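Local atomic coordinates of protein induced by osmotic stress (Scheffersomyces stipitis, PDB entry 5YW4), a protein that probably reduces carbonyl compounds such as haloketones to chiral alcohols using NADPH, as an extended short-chain dehydrogenase/reductase-type enzyme. Residues A[187-192]-A[256-261]; A[196-201]-A[323-328]; A[214-219]-A[269-274]. All coordinates share one frame; numbering follows the deposited sequence.

Contact 1. Residues A[187-192]-A[256-261]; sequences LSTVNP and GERLLL. With NAP (NADP nicotinamide-adenine-dinucleotide phosphate), chain B.
Thr-189 to Pro-192 pair in parallel with Arg-258 to Leu-261, the two short strands running at 22° to each other, and the hydrogen-bond ladder starts two residues earlier, where Gly-256 N reaches Leu-187 O at 2.8 Å. Backbone N-H groups then alternate from side to side: Thr-189 to Glu-257 O, Leu-259 to Thr-189 O, Asn-191 to Leu-259 O, and Leu-261 to Asn-191 O at 2.8 Å. On one face Thr-189 lies alongside Arg-258, OG1 3.2 Å from Arg-258 CG. Glu-171 gathers this face, with a salt bridge to Arg-258 NE and hydrogen bonds to Asn-191 ND2 and Thr-189 OG1; Arg-258 NH1 turns to the carbonyls of Glu-144 and Ser-146. This is the edge of the seven-stranded parallel Rossmann sheet, 258-261 being its outermost strand on this side. On the other face the contacts are apolar: Val-190 splits its branches, CG2 beside the N to meet Leu-259 CD1 at 4.0 Å, CG1 anti to it (chi1 -179°) to meet Leu-261 CG at 3.9 Å. At the strand end the Pro-192 ring touches the nicotinamide, CG 3.3 Å from C5N of NADP.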
# COMPACT_ATOMS: atom_id res chain seq x y z
N LEU A 187 4.30 -5.63 16.64
CA LEU A 187 3.67 -5.57 15.34
C LEU A 187 2.72 -4.38 15.23
O LEU A 187 2.06 -3.99 16.19
CB LEU A 187 2.90 -6.86 15.04
CG LEU A 187 2.07 -6.88 13.75
CD1 LEU A 187 2.96 -6.83 12.52
CD2 LEU A 187 1.18 -8.13 13.72
N SER A 188 2.66 -3.82 14.04
CA SER A 188 1.70 -2.79 13.73
C SER A 188 1.31 -3.00 12.27
O SER A 188 2.12 -3.53 11.49
CB SER A 188 2.32 -1.40 13.98
OG SER A 188 3.08 -1.01 12.86
N THR A 189 0.08 -2.63 11.90
CA THR A 189 -0.35 -2.76 10.52
C THR A 189 -0.76 -1.41 9.97
O THR A 189 -1.24 -0.55 10.71
CB THR A 189 -1.56 -3.74 10.36
OG1 THR A 189 -2.76 -3.12 10.85
CG2 THR A 189 -1.31 -5.05 11.10
N VAL A 190 -0.54 -1.20 8.68
CA VAL A 190 -1.07 -0.01 8.03
C VAL A 190 -2.16 -0.47 7.05
O VAL A 190 -1.95 -1.37 6.24
CB VAL A 190 0.00 0.81 7.30
CG1 VAL A 190 -0.62 2.06 6.67
CG2 VAL A 190 1.16 1.19 8.26
N ASN A 191 -3.33 0.15 7.15
CA ASN A 191 -4.49 -0.26 6.33
C ASN A 191 -4.96 0.92 5.46
O ASN A 191 -5.72 1.78 5.91
CB ASN A 191 -5.62 -0.75 7.24
CG ASN A 191 -5.19 -1.91 8.15
OD1 ASN A 191 -4.31 -1.77 9.00
ND2 ASN A 191 -5.80 -3.07 7.95
N PRO A 192 -4.48 0.98 4.21
CA PRO A 192 -4.88 2.13 3.40
C PRO A 192 -6.03 1.83 2.45
O PRO A 192 -6.36 0.68 2.14
CB PRO A 192 -3.62 2.47 2.61
CG PRO A 192 -2.78 1.18 2.62
CD PRO A 192 -3.49 0.15 3.51
N GLY A 256 1.27 -2.50 18.41
CA GLY A 256 0.07 -3.30 18.52
C GLY A 256 -1.16 -2.65 17.91
O GLY A 256 -2.28 -3.07 18.18
N GLU A 257 -0.96 -1.64 17.07
CA GLU A 257 -2.07 -0.93 16.46
C GLU A 257 -2.27 -1.24 14.98
O GLU A 257 -1.31 -1.44 14.23
CB GLU A 257 -1.90 0.59 16.61
CG GLU A 257 -1.54 1.06 17.99
CD GLU A 257 -2.76 1.34 18.86
OE1 GLU A 257 -3.90 1.06 18.42
OE2 GLU A 257 -2.57 1.85 19.99
N ARG A 258 -3.55 -1.25 14.60
CA ARG A 258 -3.98 -1.07 13.23
C ARG A 258 -4.21 0.41 12.93
O ARG A 258 -4.83 1.13 13.73
CB ARG A 258 -5.28 -1.83 12.99
CG ARG A 258 -5.17 -3.34 12.99
CD ARG A 258 -6.56 -3.92 12.93
NE ARG A 258 -6.97 -4.34 11.60
CZ ARG A 258 -8.24 -4.40 11.20
NH1 ARG A 258 -9.21 -4.00 12.02
NH2 ARG A 258 -8.55 -4.84 10.00
N LEU A 259 -3.75 0.86 11.78
CA LEU A 259 -3.84 2.27 11.39
C LEU A 259 -4.66 2.41 10.10
O LEU A 259 -4.24 1.96 9.03
CB LEU A 259 -2.43 2.83 11.14
CG LEU A 259 -1.38 2.62 12.23
CD1 LEU A 259 0.03 2.85 11.69
CD2 LEU A 259 -1.65 3.52 13.43
N LEU A 260 -5.84 3.00 10.20
CA LEU A 260 -6.70 3.19 9.02
C LEU A 260 -6.26 4.47 8.28
O LEU A 260 -6.32 5.55 8.86
CB LEU A 260 -8.16 3.26 9.47
CG LEU A 260 -9.26 3.65 8.49
CD1 LEU A 260 -9.32 2.72 7.29
CD2 LEU A 260 -10.59 3.68 9.22
N LEU A 261 -5.77 4.33 7.04
CA LEU A 261 -5.25 5.46 6.27
C LEU A 261 -6.25 5.81 5.17
O LEU A 261 -6.26 5.19 4.10
CB LEU A 261 -3.87 5.16 5.68
CG LEU A 261 -2.59 5.44 6.51
CD1 LEU A 261 -2.15 6.91 6.35
CD2 LEU A 261 -2.74 5.09 7.98
PA NAP B . 2.29 -2.93 -6.34
O1A NAP B . 2.80 -1.63 -6.90
O2A NAP B . 1.69 -3.97 -7.26
O5B NAP B . 3.48 -3.63 -5.51
C5B NAP B . 3.55 -5.05 -5.40
C4B NAP B . 5.00 -5.49 -5.24
O4B NAP B . 5.06 -6.72 -4.52
C3B NAP B . 5.67 -5.69 -6.59
O3B NAP B . 6.78 -4.80 -6.74
C2B NAP B . 6.14 -7.13 -6.62
O2B NAP B . 7.55 -7.20 -6.79
C1B NAP B . 5.73 -7.74 -5.28
N9A NAP B . 4.81 -8.89 -5.50
C8A NAP B . 3.54 -8.80 -5.93
N7A NAP B . 2.98 -10.04 -6.03
C5A NAP B . 3.91 -10.94 -5.66
C6A NAP B . 3.99 -12.41 -5.54
N6A NAP B . 2.92 -13.20 -5.83
N1A NAP B . 5.16 -12.95 -5.12
C2A NAP B . 6.23 -12.19 -4.82
N3A NAP B . 6.22 -10.85 -4.91
C4A NAP B . 5.12 -10.17 -5.32
O3 NAP B . 1.21 -2.60 -5.19
PN NAP B . 1.27 -1.20 -4.40
O1N NAP B . 0.26 -0.26 -5.02
O2N NAP B . 2.71 -0.78 -4.28
O5D NAP B . 0.74 -1.60 -2.93
C5D NAP B . 1.66 -1.96 -1.90
C4D NAP B . 1.00 -2.91 -0.92
O4D NAP B . 0.07 -2.19 -0.09
C3D NAP B . 0.23 -4.01 -1.63
O3D NAP B . 0.81 -5.29 -1.35
C2D NAP B . -1.19 -3.94 -1.10
O2D NAP B . -1.56 -5.17 -0.48
C1D NAP B . -1.22 -2.80 -0.10
N1N NAP B . -2.24 -1.81 -0.49
C2N NAP B . -2.24 -1.32 -1.74
C3N NAP B . -3.19 -0.38 -2.13
C7N NAP B . -3.18 0.17 -3.52
O7N NAP B . -4.22 0.18 -4.16
N7N NAP B . -2.04 0.62 -4.03
C4N NAP B . -4.14 0.04 -1.21
C5N NAP B . -4.12 -0.48 0.07
C6N NAP B . -3.15 -1.42 0.41
P2B NAP B . 8.19 -7.35 -8.26
O1X NAP B . 9.53 -7.99 -8.01
O2X NAP B . 7.20 -8.22 -9.00
O3X NAP B . 8.26 -5.93 -8.77

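Contact 2. Residues A[196-201]-A[323-328]; sequences FGPQAK and VDSIKQ
The irregular chain 196-201 passes the helical turn 323-328 most closely at Pro-198, whose CA is 4.1 Å from that of Ser-325. Beyond that point Gln-328 reaches across and grips the backbone of Gln-199 twice. Its OE1 accepts from Gln-199 N at 2.7 Å, in the carbonyl plane and on a lone pair, although the angle at the hydrogen is only 137°. Its NE2 gives a straighter bond to Gln-199 O at 2.9 Å, approaching from above that carbonyl plane. The side chain leaves the helix with CG anti to the backbone N (chi1 180°) and stays extended beyond it, which carries the amide across to the loop; together the two bonds fix its rotation, and NE2 is also bonded to Asp-202 OD1. Pro-198 lies alongside Asp-324, with CD 3.8 Å from Asp-324 CB. At Gly-197 a water joins the segments, accepting from the backbone N at 2.9 Å and donating to Ser-325 OG at 2.8 Å; that hydroxyl is also tied to Ser-321 O in its own helix. On its far side the loop is held by helix 13-24, where Tyr-13, an NADP-binding residue, bonds Gly-197 O and Gln-17 bonds Pro-198 O. Thus the stretch following strand 194-196 runs between that helix and helix 318-330, with Gln-199 also touching Ala-213 of helix 211-217.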
# COMPACT_ATOMS: atom_id res chain seq x y z
N PHE A 196 -3.06 7.11 -4.23
CA PHE A 196 -2.76 7.99 -5.35
C PHE A 196 -1.53 8.80 -5.01
O PHE A 196 -1.18 8.92 -3.85
CB PHE A 196 -3.90 8.98 -5.59
CG PHE A 196 -5.20 8.34 -5.95
CD1 PHE A 196 -5.24 7.06 -6.47
CD2 PHE A 196 -6.39 9.03 -5.80
CE1 PHE A 196 -6.44 6.48 -6.81
CE2 PHE A 196 -7.59 8.44 -6.15
CZ PHE A 196 -7.62 7.19 -6.65
N GLY A 197 -0.90 9.41 -6.02
CA GLY A 197 0.24 10.27 -5.81
C GLY A 197 1.35 9.92 -6.78
O GLY A 197 1.31 8.86 -7.41
N PRO A 198 2.34 10.81 -6.93
CA PRO A 198 3.44 10.58 -7.89
C PRO A 198 4.25 9.35 -7.51
O PRO A 198 4.28 9.01 -6.32
CB PRO A 198 4.30 11.84 -7.75
CG PRO A 198 4.01 12.36 -6.35
CD PRO A 198 2.56 12.01 -6.10
N GLN A 199 4.86 8.67 -8.49
CA GLN A 199 5.83 7.60 -8.22
C GLN A 199 7.08 8.20 -7.58
O GLN A 199 7.33 9.40 -7.70
CB GLN A 199 6.21 6.87 -9.52
CG GLN A 199 5.04 6.47 -10.42
CD GLN A 199 4.26 5.24 -9.93
OE1 GLN A 199 4.83 4.17 -9.70
NE2 GLN A 199 2.95 5.39 -9.79
N ALA A 200 7.87 7.38 -6.89
CA ALA A 200 9.05 7.88 -6.20
C ALA A 200 10.09 8.46 -7.17
O ALA A 200 10.55 9.58 -6.98
CB ALA A 200 9.68 6.80 -5.33
N LYS A 201 10.45 7.67 -8.18
CA LYS A 201 11.39 8.10 -9.21
C LYS A 201 10.72 8.29 -10.57
O LYS A 201 9.94 7.45 -11.02
CB LYS A 201 12.54 7.09 -9.37
CG LYS A 201 13.57 7.11 -8.25
CD LYS A 201 13.96 8.52 -7.88
CE LYS A 201 14.84 8.53 -6.65
NZ LYS A 201 16.21 8.02 -6.96
N VAL A 323 -2.92 16.27 -8.80
CA VAL A 323 -2.06 17.21 -9.53
C VAL A 323 -0.60 16.74 -9.64
O VAL A 323 -0.01 16.78 -10.71
CB VAL A 323 -2.09 18.65 -8.94
CG1 VAL A 323 -0.93 19.48 -9.48
CG2 VAL A 323 -3.40 19.34 -9.27
N ASP A 324 -0.03 16.28 -8.52
CA ASP A 324 1.36 15.83 -8.54
C ASP A 324 1.57 14.55 -9.37
O ASP A 324 2.63 14.35 -9.96
CB ASP A 324 1.91 15.64 -7.12
CG ASP A 324 2.14 16.97 -6.40
OD1 ASP A 324 2.52 17.96 -7.06
OD2 ASP A 324 1.96 17.02 -5.16
N SER A 325 0.55 13.69 -9.42
CA SER A 325 0.67 12.46 -10.21
C SER A 325 0.76 12.81 -11.70
O SER A 325 1.62 12.29 -12.42
CB SER A 325 -0.53 11.53 -9.99
OG SER A 325 -0.78 11.28 -8.62
N ILE A 326 -0.14 13.68 -12.15
CA ILE A 326 -0.24 14.10 -13.55
C ILE A 326 0.95 14.96 -13.96
O ILE A 326 1.48 14.79 -15.06
CB ILE A 326 -1.54 14.86 -13.82
CG1 ILE A 326 -2.71 13.89 -13.88
CG2 ILE A 326 -1.44 15.62 -15.15
CD1 ILE A 326 -3.91 14.37 -13.13
N LYS A 327 1.37 15.88 -13.09
CA LYS A 327 2.59 16.66 -13.33
C LYS A 327 3.74 15.74 -13.72
O LYS A 327 4.37 15.94 -14.75
CB LYS A 327 2.99 17.45 -12.09
CG LYS A 327 2.72 18.95 -12.17
CD LYS A 327 2.78 19.59 -10.78
CE LYS A 327 2.17 20.99 -10.77
NZ LYS A 327 1.92 21.52 -9.38
N GLN A 328 3.98 14.72 -12.91
CA GLN A 328 5.08 13.80 -13.15
C GLN A 328 4.96 13.05 -14.47
O GLN A 328 5.94 12.86 -15.18
CB GLN A 328 5.18 12.80 -12.00
CG GLN A 328 6.30 11.78 -12.15
CD GLN A 328 6.30 10.77 -11.02
OE1 GLN A 328 5.28 10.15 -10.71
NE2 GLN A 328 7.45 10.63 -10.37
O HOH W 1 -1.97 8.76 -8.67

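Contact 3. Residues A[214-219]-A[269-274]; sequences EMVNSV and QTLLDV
Leu-271 reaches from helix 268-278 to residues 215-219, in helix 211-217 and the 3-10 turn that follows, an apolar helix-to-helix contact in the smaller, largely C-terminal part of the reductase, which in extended short-chain dehydrogenases/reductases usually shapes the substrate side. Its isobutyl group does most of the touching. CD1 meets Val-216 CG2 at 4.1 Å, while CD2 comes within 3.4 Å of the backbone O of Met-215; the same branch also lies against Val-219 CG2, but too closely in the model for that spacing to be trusted. CG anti to the backbone N (chi1 -161°) sends both methyls across between Val-216 and Val-219. Next to it Leu-272 brings CD2 to Val-219 CG1 at 3.9 Å. With an alanine in place of Leu-271 the space between the helices would probably be left unfilled, and Val-216 CG2 would lose its neighbour on this helix. Behind the first shell, Met-215 rests on Tyr-194 of strand 194-196. Helix 268-278 is secured on its polar side, where Gln-269 OE1 accepts from Lys-290 N and Asp-273 OD2 from His-292 N. Inside this helix Gln-269 NE2 meets Asp-273 OD1 at 2.7 Å, from above the carboxylate plane. In the opposite segment Glu-214 O takes two bonds, from Ser-218 N and, on a lone pair in the carbonyl plane, from Ser-218 OG at 2.7 Å.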
# COMPACT_ATOMS: atom_id res chain seq x y z
N GLU A 214 -2.84 4.09 -11.65
CA GLU A 214 -3.41 4.07 -12.99
C GLU A 214 -4.86 4.60 -13.04
O GLU A 214 -5.31 5.02 -14.09
CB GLU A 214 -3.36 2.65 -13.57
CG GLU A 214 -3.87 2.53 -14.99
CD GLU A 214 -3.04 3.33 -15.98
OE1 GLU A 214 -1.80 3.41 -15.79
OE2 GLU A 214 -3.62 3.90 -16.92
N MET A 215 -5.57 4.57 -11.91
CA MET A 215 -6.95 5.08 -11.88
C MET A 215 -6.96 6.59 -12.08
O MET A 215 -7.94 7.16 -12.55
CB MET A 215 -7.64 4.75 -10.55
CG MET A 215 -7.79 3.28 -10.26
SD MET A 215 -7.89 2.97 -8.48
CE MET A 215 -9.47 3.72 -8.07
N VAL A 216 -5.85 7.22 -11.72
CA VAL A 216 -5.68 8.63 -11.99
C VAL A 216 -5.11 8.77 -13.40
O VAL A 216 -5.68 9.47 -14.23
CB VAL A 216 -4.78 9.33 -10.95
CG1 VAL A 216 -4.51 10.76 -11.36
CG2 VAL A 216 -5.45 9.29 -9.55
N ASN A 217 -4.00 8.08 -13.66
CA ASN A 217 -3.33 8.18 -14.96
C ASN A 217 -4.23 7.91 -16.17
O ASN A 217 -4.05 8.49 -17.23
CB ASN A 217 -2.13 7.23 -15.03
CG ASN A 217 -1.30 7.43 -16.29
OD1 ASN A 217 -1.15 8.55 -16.78
ND2 ASN A 217 -0.75 6.34 -16.83
N SER A 218 -5.21 7.03 -15.98
CA SER A 218 -6.07 6.60 -17.08
C SER A 218 -6.94 7.73 -17.62
O SER A 218 -7.32 7.71 -18.79
CB SER A 218 -6.94 5.45 -16.61
OG SER A 218 -7.55 5.78 -15.38
N VAL A 219 -7.25 8.71 -16.77
CA VAL A 219 -8.02 9.88 -17.18
C VAL A 219 -7.43 10.53 -18.42
O VAL A 219 -8.17 10.95 -19.30
CB VAL A 219 -8.07 10.95 -16.09
CG1 VAL A 219 -9.03 12.05 -16.48
CG2 VAL A 219 -8.48 10.34 -14.77
N GLN A 269 -16.17 12.15 -11.49
CA GLN A 269 -16.41 13.58 -11.69
C GLN A 269 -15.42 14.45 -10.91
O GLN A 269 -14.94 15.46 -11.42
CB GLN A 269 -17.84 13.98 -11.35
CG GLN A 269 -18.18 15.41 -11.79
CD GLN A 269 -18.10 15.60 -13.31
OE1 GLN A 269 -18.84 14.98 -14.08
NE2 GLN A 269 -17.20 16.48 -13.75
N THR A 270 -15.13 14.08 -9.67
CA THR A 270 -14.11 14.77 -8.87
C THR A 270 -12.77 14.83 -9.61
O THR A 270 -12.14 15.89 -9.73
CB THR A 270 -13.92 14.07 -7.51
OG1 THR A 270 -15.20 13.70 -6.98
CG2 THR A 270 -13.22 15.00 -6.52
N LEU A 271 -12.38 13.67 -10.13
CA LEU A 271 -11.15 13.48 -10.89
C LEU A 271 -11.05 14.38 -12.14
O LEU A 271 -10.03 15.03 -12.36
CB LEU A 271 -11.03 12.01 -11.30
CG LEU A 271 -9.66 11.48 -11.71
CD1 LEU A 271 -8.64 11.67 -10.59
CD2 LEU A 271 -9.76 10.01 -12.10
N LEU A 272 -12.09 14.37 -12.97
CA LEU A 272 -12.11 15.17 -14.19
C LEU A 272 -12.07 16.67 -13.90
O LEU A 272 -11.47 17.44 -14.64
CB LEU A 272 -13.37 14.86 -15.01
CG LEU A 272 -13.29 14.00 -16.28
CD1 LEU A 272 -14.60 14.13 -17.08
CD2 LEU A 272 -12.09 14.38 -17.13
N ASP A 273 -12.74 17.09 -12.82
CA ASP A 273 -12.78 18.50 -12.47
C ASP A 273 -11.41 18.98 -12.02
O ASP A 273 -10.98 20.09 -12.37
CB ASP A 273 -13.82 18.75 -11.37
CG ASP A 273 -15.25 18.49 -11.83
OD1 ASP A 273 -15.50 18.50 -13.06
OD2 ASP A 273 -16.13 18.29 -10.96
N VAL A 274 -10.70 18.16 -11.25
CA VAL A 274 -9.34 18.52 -10.84
C VAL A 274 -8.39 18.64 -12.04
O VAL A 274 -7.71 19.65 -12.21
CB VAL A 274 -8.78 17.50 -9.84
CG1 VAL A 274 -7.26 17.52 -9.86
CG2 VAL A 274 -9.33 17.79 -8.43

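Overall arrangement
The first segments come in the order 187-192, 196-201, 214-219, and their partners in the order 256-261, 269-274, 323-328, so contact 3 is nested inside the loop closed by contact 2 while contact 1 crosses both. Contact 1 lies in the seven-stranded sheet; its centre is 24 Å from that of contact 2, on the opposite side of the chain's centre, and 28 Å from that of contact 3. Contacts 2 and 3 are 13 Å apart between centres and touch: Val-216 packs against Phe-196 and Ile-326, joining helices 211-217 and 318-330 to strand 194-196. Leaving strand 186-192 at the nicotinamide, the chain enters, through strand 194-196 and its loop, the smaller region holding both.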